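Local coordinates for protein ribosomal RNA small subunit methyltransferase E (Legionella pneumophila, PDB 5O95) that probably methylates the N3 position of a specific uridine in 16S ribosomal RNA, using S-adenosyl-L-methionine as methyl donor, at residues D160-E165 with A193-P198; I83-A88 with T229-A234. All coordinates share one frame; numbering follows the deposited sequence.

Interaction 1. Residues D160-E165 with A193-P198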
loop_
_atom_site.group_PDB
_atom_site.type_symbol
_atom_site.label_atom_id
_atom_site.label_comp_id
_atom_site.label_asym_id
_atom_site.label_seq_id
_atom_site.Cartn_x
_atom_site.Cartn_y
_atom_site.Cartn_z
ATOM N N ASP B 160 6.218 13.210 22.372
ATOM C CA ASP B 160 6.968 14.368 22.844
ATOM C C ASP B 160 8.470 14.178 22.659
ATOM O O ASP B 160 9.171 15.112 22.253
ATOM C CB ASP B 160 6.621 14.714 24.298
ATOM C CG ASP B 160 6.923 13.594 25.267
ATOM O OD1 ASP B 160 7.154 12.448 24.839
ATOM O OD2 ASP B 160 6.922 13.868 26.483
ATOM N N GLN B 161 8.981 12.980 22.949
ATOM C CA GLN B 161 10.387 12.706 22.662
ATOM C C GLN B 161 10.679 12.804 21.172
ATOM O O GLN B 161 11.720 13.337 20.769
ATOM C CB GLN B 161 10.795 11.332 23.191
ATOM C CG GLN B 161 12.260 11.035 22.941
ATOM C CD GLN B 161 12.748 9.793 23.657
ATOM O OE1 GLN B 161 11.969 9.064 24.266
ATOM N NE2 GLN B 161 14.052 9.545 23.577
ATOM N N PHE B 162 9.775 12.303 20.328
ATOM C CA PHE B 162 10.046 12.334 18.895
ATOM C C PHE B 162 10.154 13.761 18.375
ATOM O O PHE B 162 11.082 14.090 17.630
ATOM C CB PHE B 162 9.002 11.550 18.105
ATOM C CG PHE B 162 9.303 11.500 16.648
ATOM C CD1 PHE B 162 10.154 10.533 16.136
ATOM C CD2 PHE B 162 8.762 12.443 15.786
ATOM C CE1 PHE B 162 10.449 10.500 14.780
ATOM C CE2 PHE B 162 9.058 12.420 14.436
ATOM C CZ PHE B 162 9.904 11.450 13.934
ATOM N N VAL B 163 9.205 14.627 18.741
ATOM C CA VAL B 163 9.276 15.992 18.232
ATOM C C VAL B 163 10.448 16.761 18.840
ATOM O O VAL B 163 11.029 17.632 18.182
ATOM C CB VAL B 163 7.926 16.725 18.356
ATOM C CG1 VAL B 163 6.815 15.880 17.737
ATOM C CG2 VAL B 163 7.616 17.092 19.802
ATOM N N ARG B 164 10.831 16.442 20.082
ATOM C CA ARG B 164 11.944 17.147 20.709
ATOM C C ARG B 164 13.253 16.848 19.984
ATOM O O ARG B 164 14.088 17.742 19.799
ATOM C CB ARG B 164 12.018 16.783 22.195
ATOM C CG ARG B 164 13.430 16.680 22.756
ATOM C CD ARG B 164 13.430 16.718 24.282
ATOM N NE ARG B 164 12.387 15.877 24.863
ATOM C CZ ARG B 164 12.561 14.611 25.229
ATOM N NH1 ARG B 164 13.746 14.032 25.079
ATOM N NH2 ARG B 164 11.549 13.925 25.747
ATOM N N GLU B 165 13.422 15.612 19.518
ATOM C CA GLU B 165 14.684 15.169 18.938
ATOM C C GLU B 165 14.765 15.338 17.427
ATOM O O GLU B 165 15.870 15.263 16.875
ATOM C CB GLU B 165 14.931 13.696 19.274
ATOM C CG GLU B 165 15.056 13.431 20.761
ATOM C CD GLU B 165 15.199 11.957 21.082
ATOM O OE1 GLU B 165 14.942 11.114 20.196
ATOM O OE2 GLU B 165 15.563 11.643 22.230
ATOM N N ALA B 193 10.995 14.367 8.149
ATOM C CA ALA B 193 10.364 13.601 9.217
ATOM C C ALA B 193 8.867 13.641 8.967
ATOM O O ALA B 193 8.320 14.700 8.652
ATOM C CB ALA B 193 10.687 14.184 10.595
ATOM N N LEU B 194 8.228 12.480 9.033
ATOM C CA LEU B 194 6.794 12.365 8.786
ATOM C C LEU B 194 6.162 11.610 9.938
ATOM O O LEU B 194 6.519 10.455 10.193
ATOM C CB LEU B 194 6.543 11.592 7.489
ATOM C CG LEU B 194 5.103 11.221 7.165
ATOM C CD1 LEU B 194 4.299 12.473 6.870
ATOM C CD2 LEU B 194 5.100 10.241 5.991
ATOM N N ILE B 195 5.199 12.249 10.599
ATOM C CA ILE B 195 4.427 11.641 11.676
ATOM C C ILE B 195 3.098 11.166 11.108
ATOM O O ILE B 195 2.324 11.965 10.570
ATOM C CB ILE B 195 4.182 12.641 12.814
ATOM C CG1 ILE B 195 5.508 13.049 13.456
ATOM C CG2 ILE B 195 3.272 12.010 13.872
ATOM C CD1 ILE B 195 5.368 14.075 14.539
ATOM N N ILE B 196 2.826 9.871 11.237
ATOM C CA ILE B 196 1.509 9.303 10.962
ATOM C C ILE B 196 0.937 8.863 12.293
ATOM O O ILE B 196 1.517 8.000 12.964
ATOM C CB ILE B 196 1.615 8.107 10.017
ATOM C CG1 ILE B 196 2.419 8.536 8.794
ATOM C CG2 ILE B 196 0.228 7.548 9.690
ATOM C CD1 ILE B 196 1.898 8.047 7.536
ATOM N N GLY B 197 -0.190 9.464 12.684
ATOM C CA GLY B 197 -0.830 9.128 13.930
ATOM C C GLY B 197 -1.778 7.954 13.812
ATOM O O GLY B 197 -1.929 7.333 12.758
ATOM N N PRO B 198 -2.437 7.629 14.920
ATOM C CA PRO B 198 -3.420 6.546 14.912
ATOM C C PRO B 198 -4.696 7.006 14.229
ATOM O O PRO B 198 -4.901 8.187 13.944
ATOM C CB PRO B 198 -3.674 6.298 16.403
ATOM C CG PRO B 198 -3.488 7.677 17.027
ATOM C CD PRO B 198 -2.372 8.330 16.214
#
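Phe162 and Val163 of helix 159-165 pack on Ala193 and Ile195 of strand 191-196. Segment 160-165 runs nearly antiparallel to strand segment 193-196, at 163°, and the axes of these two short segments come within 10.9 Å. Gln161 does not meet the strand. Its amide reaches one turn forward, and Gln161 NE2 gives a nearly straight hydrogen bond of 2.9 Å to OE2 of Glu165. OE2 lies in the plane of the amide, but the N-H comes down on the carboxylate from above its plane. This pair is partly exposed and takes no part in the packing on the strand.

Phe162 makes most of the contact. Its CG stands anti to the backbone N (chi1 -177°), which carries the ring down to the sheet. Phe162 CE2 touches Ile195 CG1 at 3.7 Å, and Phe162 CD2 lies 4.0 Å from Ile195 CD1. The two side chains slide past each other in opposite directions. The far end of the ring is looser, with Phe162 CZ 4.4 Å from Ala193 CB. The same ring meets His84 edge-to-face and also touches Ala86, both on the neighbouring strand 82-88. Val163 adds one methyl: Val163 CG1 meets Ile195 CD1 at 3.9 Å, and the two side chains cross at about a right angle. Ile195 CD1 therefore lies against both Phe162 and Val163. Val163 also packs on Leu209 and Thr210 of helix 204-212.

The strand ends at Ile196. The next residue, Gly197, is seen to bind S-adenosyl-L-methionine in this protein. The helix meets the strand through carbon atoms alone, and the four touching residues are buried. The contact thus depends on shape and exclusion of water, while the side-chain hydrogen bond of Gln161 to Glu165 lies away from the strand.

Interaction 2. Residues I83-A88 with T229-A234; sequences IHLAQA and TAAITA
Gln87 and Ala231 form the tight part of this contact, where strand 82-88 meets helix 227-242. The amide oxygen OE1 of Gln87 sits 3.4 Å from the methyl CB of Ala231, and CD of the same amide lies 4.0 Å from it. The Gln87 chain leaves with CG anti to the backbone N (chi1 -179°) and then bends at chi2 (72°), which turns the amide group to the helix. OE1 is buried and has no polar partner in the model, so the oxygen rests against the alanine methyl without being satisfied. The side chain of Gln87 also touches Thr227, a residue seen to bind S-adenosyl-L-methionine.

The packing slackens toward the start of the strand. Leu85 CD2 only reaches Ala231 CB at 4.4 Å. Ile83 packs further along the helix, on Leu235 and Leu238. The small side chain of Ala231 serves both Leu85 and Gln87.

The other side of the helix turns to a second subunit rather than to the sheet. There Thr233 OG1 bonds back to Thr229 O at 3.0 Å. Thr229 OG1 is hydrogen-bonded to Lys101 and Glu104 of the second subunit, and Ile232 packs on Ile232 of that subunit. This helix follows the cofactor-binding loop that holds Leu220, Gly221, Arg223 and Leu225, and it lines the dimer interface. The arrangement is characteristic of the SPOUT (alpha/beta-knot) methyltransferase fold of the RsmE family, whose C-terminal trefoil knot forms the cofactor site.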
loop_
_atom_site.group_PDB
_atom_site.type_symbol
_atom_site.label_atom_id
_atom_site.label_comp_id
_atom_site.label_asym_id
_atom_site.label_seq_id
_atom_site.Cartn_x
_atom_site.Cartn_y
_atom_site.Cartn_z
ATOM N N ILE B 83 13.726 9.776 4.313
ATOM C CA ILE B 83 12.476 9.957 5.047
ATOM C C ILE B 83 12.595 9.200 6.357
ATOM O O ILE B 83 12.967 8.021 6.366
ATOM C CB ILE B 83 11.284 9.430 4.241
ATOM C CG1 ILE B 83 11.254 10.082 2.848
ATOM C CG2 ILE B 83 9.992 9.671 5.013
ATOM C CD1 ILE B 83 10.155 9.526 1.954
ATOM N N HIS B 84 12.290 9.876 7.457
ATOM C CA HIS B 84 12.170 9.256 8.772
ATOM C C HIS B 84 10.679 9.207 9.095
ATOM O O HIS B 84 10.066 10.246 9.368
ATOM C CB HIS B 84 12.915 10.076 9.816
ATOM C CG HIS B 84 12.903 9.461 11.181
ATOM N ND1 HIS B 84 13.580 10.011 12.243
ATOM C CD2 HIS B 84 12.304 8.342 11.654
ATOM C CE1 HIS B 84 13.403 9.258 13.316
ATOM N NE2 HIS B 84 12.629 8.239 12.986
ATOM N N LEU B 85 10.112 7.999 9.054
ATOM C CA LEU B 85 8.702 7.755 9.315
ATOM C C LEU B 85 8.520 7.442 10.788
ATOM O O LEU B 85 9.188 6.551 11.316
ATOM C CB LEU B 85 8.245 6.531 8.519
ATOM C CG LEU B 85 6.826 6.085 8.891
ATOM C CD1 LEU B 85 5.759 7.172 8.611
ATOM C CD2 LEU B 85 6.494 4.772 8.167
ATOM N N ALA B 86 7.599 8.160 11.438
ATOM C CA ALA B 86 7.211 7.877 12.817
ATOM C C ALA B 86 5.780 7.376 12.723
ATOM O O ALA B 86 4.876 8.147 12.391
ATOM C CB ALA B 86 7.309 9.133 13.685
ATOM N N GLN B 87 5.586 6.071 12.919
ATOM C CA GLN B 87 4.307 5.415 12.658
ATOM C C GLN B 87 3.699 5.036 13.994
ATOM O O GLN B 87 4.302 4.264 14.747
ATOM C CB GLN B 87 4.517 4.151 11.817
ATOM C CG GLN B 87 3.230 3.403 11.468
ATOM C CD GLN B 87 2.375 4.141 10.439
ATOM O OE1 GLN B 87 2.870 4.988 9.713
ATOM N NE2 GLN B 87 1.076 3.822 10.385
ATOM N N ALA B 88 2.506 5.557 14.279
ATOM C CA ALA B 88 1.861 5.236 15.545
ATOM C C ALA B 88 1.557 3.745 15.615
ATOM O O ALA B 88 1.170 3.125 14.620
ATOM C CB ALA B 88 0.578 6.045 15.684
ATOM N N THR B 229 -2.406 2.318 4.993
ATOM C CA THR B 229 -2.455 2.897 3.657
ATOM C C THR B 229 -1.810 4.268 3.657
ATOM O O THR B 229 -1.075 4.616 2.726
ATOM C CB THR B 229 -3.915 3.034 3.233
ATOM O OG1 THR B 229 -4.574 1.779 3.368
ATOM C CG2 THR B 229 -3.986 3.472 1.756
ATOM N N ALA B 230 -2.096 5.065 4.682
ATOM C CA ALA B 230 -1.574 6.418 4.775
ATOM C C ALA B 230 -0.057 6.428 4.762
ATOM O O ALA B 230 0.547 7.277 4.107
ATOM C CB ALA B 230 -2.081 7.099 6.046
ATOM N N ALA B 231 0.572 5.546 5.542
ATOM C CA ALA B 231 2.027 5.462 5.525
ATOM C C ALA B 231 2.549 5.245 4.120
ATOM O O ALA B 231 3.472 5.936 3.676
ATOM C CB ALA B 231 2.496 4.327 6.433
ATOM N N ILE B 232 1.996 4.264 3.415
ATOM C CA ILE B 232 2.586 3.927 2.122
ATOM C C ILE B 232 2.227 4.980 1.071
ATOM O O ILE B 232 3.034 5.290 0.195
ATOM C CB ILE B 232 2.238 2.483 1.724
ATOM C CG1 ILE B 232 2.603 1.523 2.872
ATOM C CG2 ILE B 232 3.038 2.062 0.481
ATOM C CD1 ILE B 232 3.961 1.827 3.595
ATOM N N THR B 233 1.035 5.573 1.153
ATOM C CA THR B 233 0.685 6.672 0.262
ATOM C C THR B 233 1.578 7.889 0.491
ATOM O O THR B 233 2.042 8.524 -0.469
ATOM C CB THR B 233 -0.797 7.044 0.512
ATOM O OG1 THR B 233 -1.615 5.921 0.136
ATOM C CG2 THR B 233 -1.209 8.291 -0.265
ATOM N N ALA B 234 1.838 8.234 1.752
ATOM C CA ALA B 234 2.673 9.395 2.034
ATOM C C ALA B 234 4.098 9.171 1.537
ATOM O O ALA B 234 4.697 10.056 0.918
ATOM C CB ALA B 234 2.689 9.665 3.546
#

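Both contacts use the six-stranded parallel sheet of the methyltransferase domain, and their centres are 11 Å apart. Along the chain the order is 83-88, 160-165, 193-198, 229-234, so interaction 2 encloses interaction 1. Strands 82-88 and 191-196 are neighbours: Leu194 N lies 2.9 Å from His84 O, a probable hydrogen bond. Residues alternate along strand 191-196. Ala193 and Ile195 face helix 159-165, whereas Leu194 and Ile196 touch helix 227-242. The two helices thus cover opposite faces of the sheet. Ile196 packs on Gln87 and Ala231, and so meets interaction 2 directly, one residue before the cofactor-binding Gly197.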